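Local coordinates for hemoglobin subunit alpha (Isurus oxyrinchus, PDB 3MKB), which probably carries oxygen in shark blood, binding it reversibly at a haem iron within a tetramer of alpha and beta chains, at residues G25-A28 against L29-F33; F43-A46 against D47-A50; M81-A84 against V85-K89; A123-K126 against L127-I131. One frame throughout, in Å; residues are numbered along the deposited sequence.

Contact 1. Residues G25-A28 against L29-F33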
loop_
_atom_site.group_PDB
_atom_site.type_symbol
_atom_site.label_atom_id
_atom_site.label_comp_id
_atom_site.label_asym_id
_atom_site.label_seq_id
_atom_site.Cartn_x
_atom_site.Cartn_y
_atom_site.Cartn_z
ATOM N N GLY A 25 -3.372 3.528 -23.365
ATOM C CA GLY A 25 -2.185 3.040 -22.670
ATOM C C GLY A 25 -1.198 4.164 -22.396
ATOM O O GLY A 25 -0.684 4.280 -21.270
ATOM N N ALA A 26 -0.873 4.940 -23.415
ATOM C CA ALA A 26 0.141 5.976 -23.261
ATOM C C ALA A 26 -0.329 6.951 -22.150
ATOM O O ALA A 26 0.451 7.407 -21.345
ATOM C CB ALA A 26 0.309 6.698 -24.541
ATOM N N GLU A 27 -1.634 7.231 -22.138
ATOM C CA GLU A 27 -2.197 8.200 -21.194
ATOM C C GLU A 27 -2.152 7.628 -19.775
ATOM O O GLU A 27 -1.800 8.314 -18.817
ATOM C CB GLU A 27 -3.640 8.571 -21.598
ATOM C CG GLU A 27 -4.318 9.446 -20.545
ATOM C CD GLU A 27 -5.634 10.035 -21.008
ATOM O OE1 GLU A 27 -5.907 10.080 -22.239
ATOM O OE2 GLU A 27 -6.419 10.426 -20.125
ATOM N N ALA A 28 -2.471 6.338 -19.621
ATOM C CA ALA A 28 -2.495 5.753 -18.304
ATOM C C ALA A 28 -1.063 5.730 -17.766
ATOM O O ALA A 28 -0.848 6.068 -16.581
ATOM C CB ALA A 28 -3.119 4.337 -18.315
ATOM N N LEU A 29 -0.090 5.366 -18.611
ATOM C CA LEU A 29 1.313 5.305 -18.130
ATOM C C LEU A 29 1.797 6.746 -17.819
ATOM O O LEU A 29 2.545 6.950 -16.854
ATOM C CB LEU A 29 2.235 4.623 -19.164
ATOM C CG LEU A 29 2.160 3.086 -19.326
ATOM C CD1 LEU A 29 2.750 2.722 -20.729
ATOM C CD2 LEU A 29 2.871 2.326 -18.132
ATOM N N ALA A 30 1.385 7.722 -18.620
ATOM C CA ALA A 30 1.752 9.140 -18.343
ATOM C C ALA A 30 1.201 9.600 -16.958
ATOM O O ALA A 30 1.888 10.274 -16.175
ATOM C CB ALA A 30 1.270 10.070 -19.479
ATOM N N ARG A 31 -0.036 9.214 -16.664
ATOM C CA ARG A 31 -0.597 9.368 -15.303
ATOM C C ARG A 31 0.238 8.696 -14.233
ATOM O O ARG A 31 0.567 9.361 -13.261
ATOM C CB ARG A 31 -2.062 8.906 -15.228
ATOM C CG ARG A 31 -3.010 9.658 -16.178
ATOM C CD ARG A 31 -4.521 9.317 -15.881
ATOM N NE ARG A 31 -5.288 10.003 -16.901
ATOM C CZ ARG A 31 -5.534 11.309 -16.920
ATOM N NH1 ARG A 31 -5.179 12.074 -15.912
ATOM N NH2 ARG A 31 -6.184 11.837 -17.941
ATOM N N LEU A 32 0.594 7.428 -14.392
ATOM C CA LEU A 32 1.498 6.755 -13.476
ATOM C C LEU A 32 2.764 7.569 -13.164
ATOM O O LEU A 32 3.088 7.794 -12.034
ATOM C CB LEU A 32 1.876 5.378 -14.003
ATOM C CG LEU A 32 2.700 4.460 -13.106
ATOM C CD1 LEU A 32 2.054 4.151 -11.807
ATOM C CD2 LEU A 32 3.129 3.189 -13.828
ATOM N N PHE A 33 3.451 7.992 -14.209
ATOM C CA PHE A 33 4.757 8.656 -14.084
ATOM C C PHE A 33 4.612 10.018 -13.416
ATOM O O PHE A 33 5.496 10.432 -12.633
ATOM C CB PHE A 33 5.458 8.793 -15.454
ATOM C CG PHE A 33 5.760 7.465 -16.135
ATOM C CD1 PHE A 33 6.204 6.368 -15.394
ATOM C CD2 PHE A 33 5.623 7.333 -17.522
ATOM C CE1 PHE A 33 6.502 5.130 -16.001
ATOM C CE2 PHE A 33 5.884 6.078 -18.146
ATOM C CZ PHE A 33 6.360 5.004 -17.377
#

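Contact 2. Residues F43-A46 against D47-A50. With HEM (protoporphyrin IX containing Fe), chain E.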
loop_
_atom_site.group_PDB
_atom_site.type_symbol
_atom_site.label_atom_id
_atom_site.label_comp_id
_atom_site.label_asym_id
_atom_site.label_seq_id
_atom_site.Cartn_x
_atom_site.Cartn_y
_atom_site.Cartn_z
ATOM N N PHE A 43 12.246 2.603 -16.627
ATOM C CA PHE A 43 12.190 2.962 -18.055
ATOM C C PHE A 43 13.255 4.002 -18.421
ATOM O O PHE A 43 13.329 5.060 -17.819
ATOM C CB PHE A 43 10.804 3.560 -18.340
ATOM C CG PHE A 43 9.679 2.654 -17.917
ATOM C CD1 PHE A 43 9.047 2.844 -16.709
ATOM C CD2 PHE A 43 9.286 1.580 -18.730
ATOM C CE1 PHE A 43 8.012 2.003 -16.301
ATOM C CE2 PHE A 43 8.268 0.744 -18.345
ATOM C CZ PHE A 43 7.616 0.971 -17.093
ATOM N N ASP A 44 14.082 3.687 -19.389
ATOM C CA ASP A 44 15.109 4.647 -19.836
ATOM C C ASP A 44 14.507 5.453 -20.971
ATOM O O ASP A 44 14.814 5.200 -22.137
ATOM C CB ASP A 44 16.332 3.852 -20.308
ATOM C CG ASP A 44 17.480 4.724 -20.842
ATOM O OD1 ASP A 44 17.446 5.975 -20.728
ATOM O OD2 ASP A 44 18.417 4.098 -21.409
ATOM N N TYR A 45 13.647 6.420 -20.639
ATOM C CA TYR A 45 12.932 7.209 -21.634
ATOM C C TYR A 45 13.462 8.648 -21.609
ATOM O O TYR A 45 13.957 9.113 -20.593
ATOM C CB TYR A 45 11.403 7.300 -21.349
ATOM C CG TYR A 45 10.623 6.004 -21.459
ATOM C CD1 TYR A 45 9.295 5.926 -21.011
ATOM C CD2 TYR A 45 11.206 4.848 -22.005
ATOM C CE1 TYR A 45 8.558 4.691 -21.111
ATOM C CE2 TYR A 45 10.498 3.639 -22.085
ATOM C CZ TYR A 45 9.173 3.573 -21.661
ATOM O OH TYR A 45 8.458 2.378 -21.756
ATOM N N ALA A 46 13.279 9.345 -22.716
ATOM C CA ALA A 46 13.498 10.795 -22.779
ATOM C C ALA A 46 12.143 11.503 -22.495
ATOM O O ALA A 46 12.087 12.544 -21.860
ATOM C CB ALA A 46 14.033 11.189 -24.176
ATOM N N ASP A 47 11.053 10.932 -22.981
ATOM C CA ASP A 47 9.737 11.583 -22.839
ATOM C C ASP A 47 8.797 10.607 -22.055
ATOM O O ASP A 47 8.525 9.473 -22.522
ATOM C CB ASP A 47 9.218 11.910 -24.260
ATOM C CG ASP A 47 7.822 12.575 -24.292
ATOM O OD1 ASP A 47 7.182 12.819 -23.241
ATOM O OD2 ASP A 47 7.382 12.859 -25.427
ATOM N N TYR A 48 8.375 11.028 -20.862
ATOM C CA TYR A 48 7.483 10.243 -20.010
ATOM C C TYR A 48 5.977 10.618 -20.112
ATOM O O TYR A 48 5.137 10.128 -19.323
ATOM C CB TYR A 48 7.925 10.330 -18.538
ATOM C CG TYR A 48 9.242 9.672 -18.247
ATOM C CD1 TYR A 48 9.327 8.310 -17.938
ATOM C CD2 TYR A 48 10.411 10.404 -18.333
ATOM C CE1 TYR A 48 10.559 7.710 -17.709
ATOM C CE2 TYR A 48 11.643 9.818 -18.104
ATOM C CZ TYR A 48 11.708 8.497 -17.777
ATOM O OH TYR A 48 12.951 7.969 -17.571
ATOM N N SER A 49 5.678 11.537 -21.014
ATOM C CA SER A 49 4.314 11.952 -21.394
ATOM C C SER A 49 3.708 10.955 -22.416
ATOM O O SER A 49 4.431 10.094 -22.936
ATOM C CB SER A 49 4.369 13.330 -22.067
ATOM O OG SER A 49 4.661 13.150 -23.448
ATOM N N ALA A 50 2.410 11.122 -22.718
ATOM C CA ALA A 50 1.671 10.270 -23.677
ATOM C C ALA A 50 2.153 10.433 -25.108
ATOM O O ALA A 50 1.887 9.597 -25.960
ATOM C CB ALA A 50 0.174 10.515 -23.605
HETATM C CHA HEM E . 6.959 -4.871 -21.219
HETATM C CHB HEM E . 2.316 -5.800 -20.315
HETATM C CHC HEM E . 2.490 -3.217 -16.161
HETATM C CHD HEM E . 7.220 -2.632 -16.825
HETATM C C1A HEM E . 5.690 -5.391 -21.349
HETATM C C2A HEM E . 5.192 -6.227 -22.413
HETATM C C3A HEM E . 3.898 -6.526 -22.170
HETATM C C4A HEM E . 3.539 -5.819 -20.943
HETATM C CMA HEM E . 2.906 -7.419 -23.006
HETATM C CAA HEM E . 6.140 -6.760 -23.502
HETATM C CBA HEM E . 6.535 -8.097 -22.791
HETATM C CGA HEM E . 7.169 -9.075 -23.733
HETATM O O1A HEM E . 7.745 -8.594 -24.763
HETATM O O2A HEM E . 7.117 -10.316 -23.469
HETATM C C1B HEM E . 1.983 -5.201 -19.112
HETATM C C2B HEM E . 0.704 -5.320 -18.449
HETATM C C3B HEM E . 0.742 -4.585 -17.326
HETATM C C4B HEM E . 2.057 -4.006 -17.208
HETATM C CMB HEM E . -0.542 -6.114 -18.935
HETATM C CAB HEM E . -0.367 -4.412 -16.257
HETATM C CBB HEM E . -1.688 -4.579 -16.446
HETATM C C1C HEM E . 3.789 -2.797 -15.940
HETATM C C2C HEM E . 4.259 -1.972 -14.825
HETATM C C3C HEM E . 5.589 -1.769 -15.003
HETATM C C4C HEM E . 5.982 -2.476 -16.236
HETATM C CMC HEM E . 3.290 -1.437 -13.731
HETATM C CAC HEM E . 6.492 -0.937 -14.052
HETATM C CBC HEM E . 5.985 0.138 -13.381
HETATM C C1D HEM E . 7.526 -3.128 -18.092
HETATM C C2D HEM E . 8.800 -2.902 -18.722
HETATM C C3D HEM E . 8.762 -3.503 -20.097
HETATM C C4D HEM E . 7.454 -4.144 -20.144
HETATM C CMD HEM E . 9.998 -2.093 -18.150
HETATM C CAD HEM E . 9.959 -3.458 -21.116
HETATM C CBD HEM E . 9.847 -2.376 -22.235
HETATM C CGD HEM E . 10.134 -0.907 -21.846
HETATM O O1D HEM E . 11.178 -0.574 -21.182
HETATM O O2D HEM E . 9.323 -0.004 -22.202
HETATM N NA HEM E . 4.660 -5.167 -20.499
HETATM N NB HEM E . 2.813 -4.378 -18.312
HETATM N NC HEM E . 4.870 -3.069 -16.724
HETATM N ND HEM E . 6.728 -3.876 -18.965
HETATM FE FE HEM E . 4.734 -4.129 -18.635
#

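Contact 3. Residues M81-A84 against V85-K89. With HEM (protoporphyrin IX containing Fe), chain E.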
loop_
_atom_site.group_PDB
_atom_site.type_symbol
_atom_site.label_atom_id
_atom_site.label_comp_id
_atom_site.label_asym_id
_atom_site.label_seq_id
_atom_site.Cartn_x
_atom_site.Cartn_y
_atom_site.Cartn_z
ATOM N N MET A 81 -0.111 -16.321 -17.239
ATOM C CA MET A 81 1.132 -16.868 -16.687
ATOM C C MET A 81 2.374 -16.340 -17.411
ATOM O O MET A 81 3.382 -15.989 -16.773
ATOM C CB MET A 81 1.099 -18.402 -16.589
ATOM C CG MET A 81 2.472 -19.066 -16.440
ATOM S SD MET A 81 2.474 -20.713 -15.697
ATOM C CE MET A 81 0.756 -21.246 -15.954
ATOM N N VAL A 82 2.299 -16.265 -18.729
ATOM C CA VAL A 82 3.413 -15.731 -19.511
ATOM C C VAL A 82 3.810 -14.332 -19.016
ATOM O O VAL A 82 4.985 -14.015 -18.828
ATOM C CB VAL A 82 3.083 -15.715 -21.022
ATOM C CG1 VAL A 82 3.892 -14.680 -21.777
ATOM C CG2 VAL A 82 3.310 -17.077 -21.582
ATOM N N LEU A 83 2.812 -13.508 -18.793
ATOM C CA LEU A 83 3.094 -12.149 -18.431
ATOM C C LEU A 83 3.603 -12.027 -16.977
ATOM O O LEU A 83 4.465 -11.183 -16.665
ATOM C CB LEU A 83 1.831 -11.319 -18.671
ATOM C CG LEU A 83 2.048 -9.992 -19.382
ATOM C CD1 LEU A 83 3.423 -9.892 -20.108
ATOM C CD2 LEU A 83 0.876 -9.796 -20.322
ATOM N N ALA A 84 3.047 -12.848 -16.101
ATOM C CA ALA A 84 3.492 -12.959 -14.738
ATOM C C ALA A 84 4.989 -13.358 -14.704
ATOM O O ALA A 84 5.786 -12.813 -13.918
ATOM C CB ALA A 84 2.667 -14.012 -14.036
ATOM N N VAL A 85 5.375 -14.309 -15.556
ATOM C CA VAL A 85 6.813 -14.677 -15.656
ATOM C C VAL A 85 7.723 -13.573 -16.189
ATOM O O VAL A 85 8.805 -13.380 -15.670
ATOM C CB VAL A 85 7.033 -15.992 -16.455
ATOM C CG1 VAL A 85 8.541 -16.199 -16.781
ATOM C CG2 VAL A 85 6.501 -17.143 -15.674
ATOM N N THR A 86 7.308 -12.860 -17.220
ATOM C CA THR A 86 8.098 -11.760 -17.740
ATOM C C THR A 86 8.245 -10.636 -16.703
ATOM O O THR A 86 9.392 -10.176 -16.435
ATOM C CB THR A 86 7.513 -11.231 -19.065
ATOM O OG1 THR A 86 7.554 -12.317 -20.035
ATOM C CG2 THR A 86 8.349 -10.106 -19.583
ATOM N N HIS A 87 7.125 -10.224 -16.092
ATOM C CA HIS A 87 7.204 -9.123 -15.115
ATOM C C HIS A 87 7.865 -9.486 -13.830
ATOM O O HIS A 87 8.630 -8.678 -13.252
ATOM C CB HIS A 87 5.851 -8.436 -14.875
ATOM C CG HIS A 87 5.514 -7.479 -15.964
ATOM N ND1 HIS A 87 4.971 -7.898 -17.156
ATOM C CD2 HIS A 87 5.739 -6.151 -16.097
ATOM C CE1 HIS A 87 4.821 -6.853 -17.954
ATOM N NE2 HIS A 87 5.279 -5.782 -17.338
ATOM N N GLY A 88 7.551 -10.695 -13.387
ATOM C CA GLY A 88 8.015 -11.188 -12.150
ATOM C C GLY A 88 9.437 -11.727 -12.165
ATOM O O GLY A 88 10.106 -11.591 -11.167
ATOM N N LYS A 89 9.879 -12.356 -13.261
ATOM C CA LYS A 89 11.209 -13.029 -13.290
ATOM C C LYS A 89 12.266 -12.345 -14.185
ATOM O O LYS A 89 13.465 -12.360 -13.877
ATOM C CB LYS A 89 11.073 -14.502 -13.713
ATOM C CG LYS A 89 10.267 -15.344 -12.756
ATOM C CD LYS A 89 11.143 -15.593 -11.521
ATOM C CE LYS A 89 11.043 -17.007 -11.016
ATOM N NZ LYS A 89 9.746 -17.192 -10.333
HETATM C CHA HEM E . 6.959 -4.871 -21.219
HETATM C CHB HEM E . 2.316 -5.800 -20.315
HETATM C CHC HEM E . 2.490 -3.217 -16.161
HETATM C CHD HEM E . 7.220 -2.632 -16.825
HETATM C C1A HEM E . 5.690 -5.391 -21.349
HETATM C C2A HEM E . 5.192 -6.227 -22.413
HETATM C C3A HEM E . 3.898 -6.526 -22.170
HETATM C C4A HEM E . 3.539 -5.819 -20.943
HETATM C CMA HEM E . 2.906 -7.419 -23.006
HETATM C CAA HEM E . 6.140 -6.760 -23.502
HETATM C CBA HEM E . 6.535 -8.097 -22.791
HETATM C CGA HEM E . 7.169 -9.075 -23.733
HETATM O O1A HEM E . 7.745 -8.594 -24.763
HETATM O O2A HEM E . 7.117 -10.316 -23.469
HETATM C C1B HEM E . 1.983 -5.201 -19.112
HETATM C C2B HEM E . 0.704 -5.320 -18.449
HETATM C C3B HEM E . 0.742 -4.585 -17.326
HETATM C C4B HEM E . 2.057 -4.006 -17.208
HETATM C CMB HEM E . -0.542 -6.114 -18.935
HETATM C CAB HEM E . -0.367 -4.412 -16.257
HETATM C CBB HEM E . -1.688 -4.579 -16.446
HETATM C C1C HEM E . 3.789 -2.797 -15.940
HETATM C C2C HEM E . 4.259 -1.972 -14.825
HETATM C C3C HEM E . 5.589 -1.769 -15.003
HETATM C C4C HEM E . 5.982 -2.476 -16.236
HETATM C CMC HEM E . 3.290 -1.437 -13.731
HETATM C CAC HEM E . 6.492 -0.937 -14.052
HETATM C CBC HEM E . 5.985 0.138 -13.381
HETATM C C1D HEM E . 7.526 -3.128 -18.092
HETATM C C2D HEM E . 8.800 -2.902 -18.722
HETATM C C3D HEM E . 8.762 -3.503 -20.097
HETATM C C4D HEM E . 7.454 -4.144 -20.144
HETATM C CMD HEM E . 9.998 -2.093 -18.150
HETATM C CAD HEM E . 9.959 -3.458 -21.116
HETATM C CBD HEM E . 9.847 -2.376 -22.235
HETATM C CGD HEM E . 10.134 -0.907 -21.846
HETATM O O1D HEM E . 11.178 -0.574 -21.182
HETATM O O2D HEM E . 9.323 -0.004 -22.202
HETATM N NA HEM E . 4.660 -5.167 -20.499
HETATM N NB HEM E . 2.813 -4.378 -18.312
HETATM N NC HEM E . 4.870 -3.069 -16.724
HETATM N ND HEM E . 6.728 -3.876 -18.965
HETATM FE FE HEM E . 4.734 -4.129 -18.635
#

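Contact 4. Residues A123-K126 against L127-I131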
loop_
_atom_site.group_PDB
_atom_site.type_symbol
_atom_site.label_atom_id
_atom_site.label_comp_id
_atom_site.label_asym_id
_atom_site.label_seq_id
_atom_site.Cartn_x
_atom_site.Cartn_y
_atom_site.Cartn_z
ATOM N N ALA A 123 -16.860 -2.849 -11.901
ATOM C CA ALA A 123 -16.571 -3.970 -12.830
ATOM C C ALA A 123 -15.130 -3.994 -13.360
ATOM O O ALA A 123 -14.441 -5.042 -13.316
ATOM C CB ALA A 123 -17.521 -3.925 -13.972
ATOM N N VAL A 124 -14.683 -2.853 -13.872
ATOM C CA VAL A 124 -13.322 -2.755 -14.429
ATOM C C VAL A 124 -12.266 -2.936 -13.351
ATOM O O VAL A 124 -11.309 -3.710 -13.531
ATOM C CB VAL A 124 -13.084 -1.438 -15.190
ATOM C CG1 VAL A 124 -11.713 -1.484 -15.959
ATOM C CG2 VAL A 124 -14.223 -1.206 -16.146
ATOM N N ASP A 125 -12.422 -2.218 -12.234
ATOM C CA ASP A 125 -11.516 -2.385 -11.107
ATOM C C ASP A 125 -11.391 -3.830 -10.656
ATOM O O ASP A 125 -10.292 -4.264 -10.295
ATOM C CB ASP A 125 -11.919 -1.540 -9.905
ATOM C CG ASP A 125 -10.748 -1.303 -8.951
ATOM O OD1 ASP A 125 -9.580 -1.293 -9.406
ATOM O OD2 ASP A 125 -10.996 -1.007 -7.777
ATOM N N LYS A 126 -12.485 -4.596 -10.728
ATOM C CA LYS A 126 -12.387 -6.029 -10.447
ATOM C C LYS A 126 -11.539 -6.791 -11.440
ATOM O O LYS A 126 -10.733 -7.627 -11.029
ATOM C CB LYS A 126 -13.766 -6.700 -10.333
ATOM C CG LYS A 126 -14.485 -6.244 -9.093
ATOM C CD LYS A 126 -15.932 -6.736 -9.081
ATOM C CE LYS A 126 -15.967 -8.238 -8.785
ATOM N NZ LYS A 126 -17.328 -8.659 -8.304
ATOM N N LEU A 127 -11.739 -6.547 -12.722
ATOM C CA LEU A 127 -10.818 -7.053 -13.750
ATOM C C LEU A 127 -9.352 -6.644 -13.476
ATOM O O LEU A 127 -8.446 -7.490 -13.429
ATOM C CB LEU A 127 -11.253 -6.616 -15.153
ATOM C CG LEU A 127 -10.324 -7.008 -16.325
ATOM C CD1 LEU A 127 -10.155 -8.531 -16.441
ATOM C CD2 LEU A 127 -10.714 -6.348 -17.662
ATOM N N LEU A 128 -9.099 -5.345 -13.307
ATOM C CA LEU A 128 -7.701 -4.922 -12.986
ATOM C C LEU A 128 -7.060 -5.565 -11.742
ATOM O O LEU A 128 -5.868 -5.936 -11.787
ATOM C CB LEU A 128 -7.561 -3.376 -12.969
ATOM C CG LEU A 128 -7.996 -2.681 -14.274
ATOM C CD1 LEU A 128 -7.988 -1.142 -14.304
ATOM C CD2 LEU A 128 -7.155 -3.213 -15.446
ATOM N N SER A 129 -7.846 -5.747 -10.668
ATOM C CA SER A 129 -7.394 -6.431 -9.429
ATOM C C SER A 129 -6.982 -7.860 -9.683
ATOM O O SER A 129 -5.935 -8.288 -9.197
ATOM C CB SER A 129 -8.433 -6.407 -8.294
ATOM O OG SER A 129 -8.606 -5.075 -7.875
ATOM N N ALA A 130 -7.798 -8.583 -10.454
ATOM C CA ALA A 130 -7.445 -9.957 -10.858
ATOM C C ALA A 130 -6.182 -9.979 -11.750
ATOM O O ALA A 130 -5.336 -10.875 -11.655
ATOM C CB ALA A 130 -8.630 -10.580 -11.584
ATOM N N ILE A 131 -6.026 -8.961 -12.595
ATOM C CA ILE A 131 -4.845 -8.877 -13.426
ATOM C C ILE A 131 -3.626 -8.632 -12.500
ATOM O O ILE A 131 -2.692 -9.430 -12.520
ATOM C CB ILE A 131 -4.973 -7.846 -14.576
ATOM C CG1 ILE A 131 -6.072 -8.273 -15.575
ATOM C CG2 ILE A 131 -3.648 -7.709 -15.316
ATOM C CD1 ILE A 131 -6.458 -7.180 -16.556
HETATM O O HOH W 1 -7.334 -2.641 -9.050
#

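Contact 1. Residues G25-A28 against L29-F33
On the B helix of the globin fold, residues 21-35 here, Glu-27 and Arg-31 sit one turn apart and form an i to i+4 salt bridge along the helix flank. Both side chains run the same way, nearly extended. Glu-27 OE2 accepts a hydrogen bond from Arg-31 NH2 at 2.6 Å, on the anti side of the carboxylate and close to the guanidinium plane, while the two flat groups are turned 57° apart. The charges have further partners. Glu-27 OE1 is hydrogen-bonded to His-112, and NH2 also donates to the backbone oxygen of Phe-112 of the beta subunit, which places this helix at the alpha-beta interface. An alanine in place of Arg-31 is likely to leave the carboxylate without its charged mate and the beta-chain carbonyl without this donor. Behind the pair the backbone is regular: Leu-29 N reaches Gly-25 O at 2.9 Å, and Leu-32 N reaches Ala-28 O at 3.0 Å. Leu-29 and Ala-26 pack on helix 53-70, Ala-28 on helix 97-112. With CG of Arg-31 beside its backbone N (chi1 -59°), the chain starts out close over the preceding turn, and CG lies 3.2 Å from Glu-27 O.

Contact 2. Residues F43-A46 against D47-A50
Tyr-45 lays its CB over one face of the Tyr-48 ring, a CH-pi contact 3.9 Å from the ring centroid, in the loop that joins helices 21-35 and 53-70, the CD region of globins. With CG beside its backbone N (chi1 -66°), the ring heads for the haem propionate, its plane at 37° to that of Tyr-48, and CD1 lies 3.9 Å from Tyr-48 CD1. Phe-43 CB sits over the centre of one face of the Tyr-45 ring, 3.5 Å above its plane. At the tip, Tyr-45 OH donates to haem propionate atom O2D at 2.6 Å, the oxygen lying at the ring edge and in its plane. Tyr-48 closes the loop from the other end: its OH donates to Phe-43 O at 2.9 Å, tilted 26° from the carbonyl plane. A phenylalanine at Tyr-48 would probably leave that carbonyl without its tyrosine donor and untie the loop end from Phe-43. Phe-43 itself packs on the porphyrin, with CE2 3.3 Å from methyl CMD. One phenol thus ties the loop to itself and the other ties it to the haem, where a short bond to a propionate oxygen is consistent with an ionised carboxylate gripping a neutral donor.

Contact 3. Residues M81-A84 against V85-K89
From Val-85 to Gly-88 each backbone N-H meets the carbonyl four residues back, Val-85 N to Met-81 O at 2.9 Å for one, and the helix widens to a pi-type turn at 86-89. Within this frame Leu-83 and His-87 lie side by side, both reaching toward the haem. His-87 has CG beside its backbone N (chi1 -79°), which swings the imidazole back over the preceding turn and puts Leu-83 O at the ring edge, in its plane. That carbonyl takes the His-87 backbone N-H and, more weakly, ND1 at 3.4 Å, a second tie that would help fix the rotation of the ring. On the far side of the imidazole NE2 binds the haem iron at 2.2 Å. Leu-83 CD1 lies 3.9 Å from His-87 ND1 and 3.8 Å from haem methyl CMA, so that it touches both ring and porphyrin. Thr-86 stands on the next side of the helix, its OG1 3.3 Å from Val-82 O, at most a weak bond, and its CG2 4.1 Å from propionate atom O2A. Lys-89 points out of the pocket, its NZ hydrogen-bonded to Lys-138 O near the C-terminus. The sixth iron position is taken by NE2 of His-58, giving a bis-histidine haem in this model. A helix that hands up one histidine to the iron, with its ND1 turned to a backbone carbonyl of the turn before, is the proximal F helix of the globin family.

Contact 4. Residues A123-K126 against L127-I131
Asp-125 has its CG trans to the backbone N (chi1 -159°), and Ser-129, one turn on, carries OG beside its own N (chi1 -66°); together these settings bring the two polar ends to the same flank of helix 118-135. They do not touch directly: OD1 and OG are 4.2 Å apart, and a water fills the angle between them. The water donates to Asp-125 OD1 at 2.6 Å and is hydrogen-bonded to Ser-129 OG at 3.0 Å. The same OG also lies 3.1 Å from Asp-125 O, and its one proton can serve only one acceptor at a time. Asp-125 O is in any case held by Ser-129 N at 2.9 Å, one of the i to i+4 bonds that run through this stretch. Leu-128 N to Val-124 O is another. Around the helix, Val-124 and Leu-128 lie side by side, CG1 4.1 Å from CD1, and form an apolar strip that packs against helix 97-112. Leu-127 faces helices 4-19 and 53-70, and Ile-131 touches the haem. Lys-126 heads off toward the chain start, its NZ hydrogen-bonded to Ala-1 O. The other carboxylate oxygen, Asp-125 OD2, makes a salt bridge to Arg-140 of the second alpha subunit. Asp-125 therefore spends one oxygen on a water shared with its own helix and the other on a charged partner across the alpha-alpha interface, and that positive neighbour would be expected to favour the ionised acid.

How the contacts relate
Contacts 1 and 4 are the buried pair, each one stretch of a long helix, and they lie on opposite sides of the chain's centre, about 18 Å apart between centres. Both pack apolar faces inside the fold and turn a charged flank to a subunit boundary: toward the beta chain in contact 1, toward the second alpha chain in contact 4. Contact 2 lies on the surface, an irregular loop held by phenols and ring packing. It touches contact 1 at Phe-33, Ala-26 and Ala-30. Contact 3 is partly buried and regular in backbone. Contacts 2 and 3 share the haem, contact 2 gripping a propionate and contact 3 the iron, without touching each other.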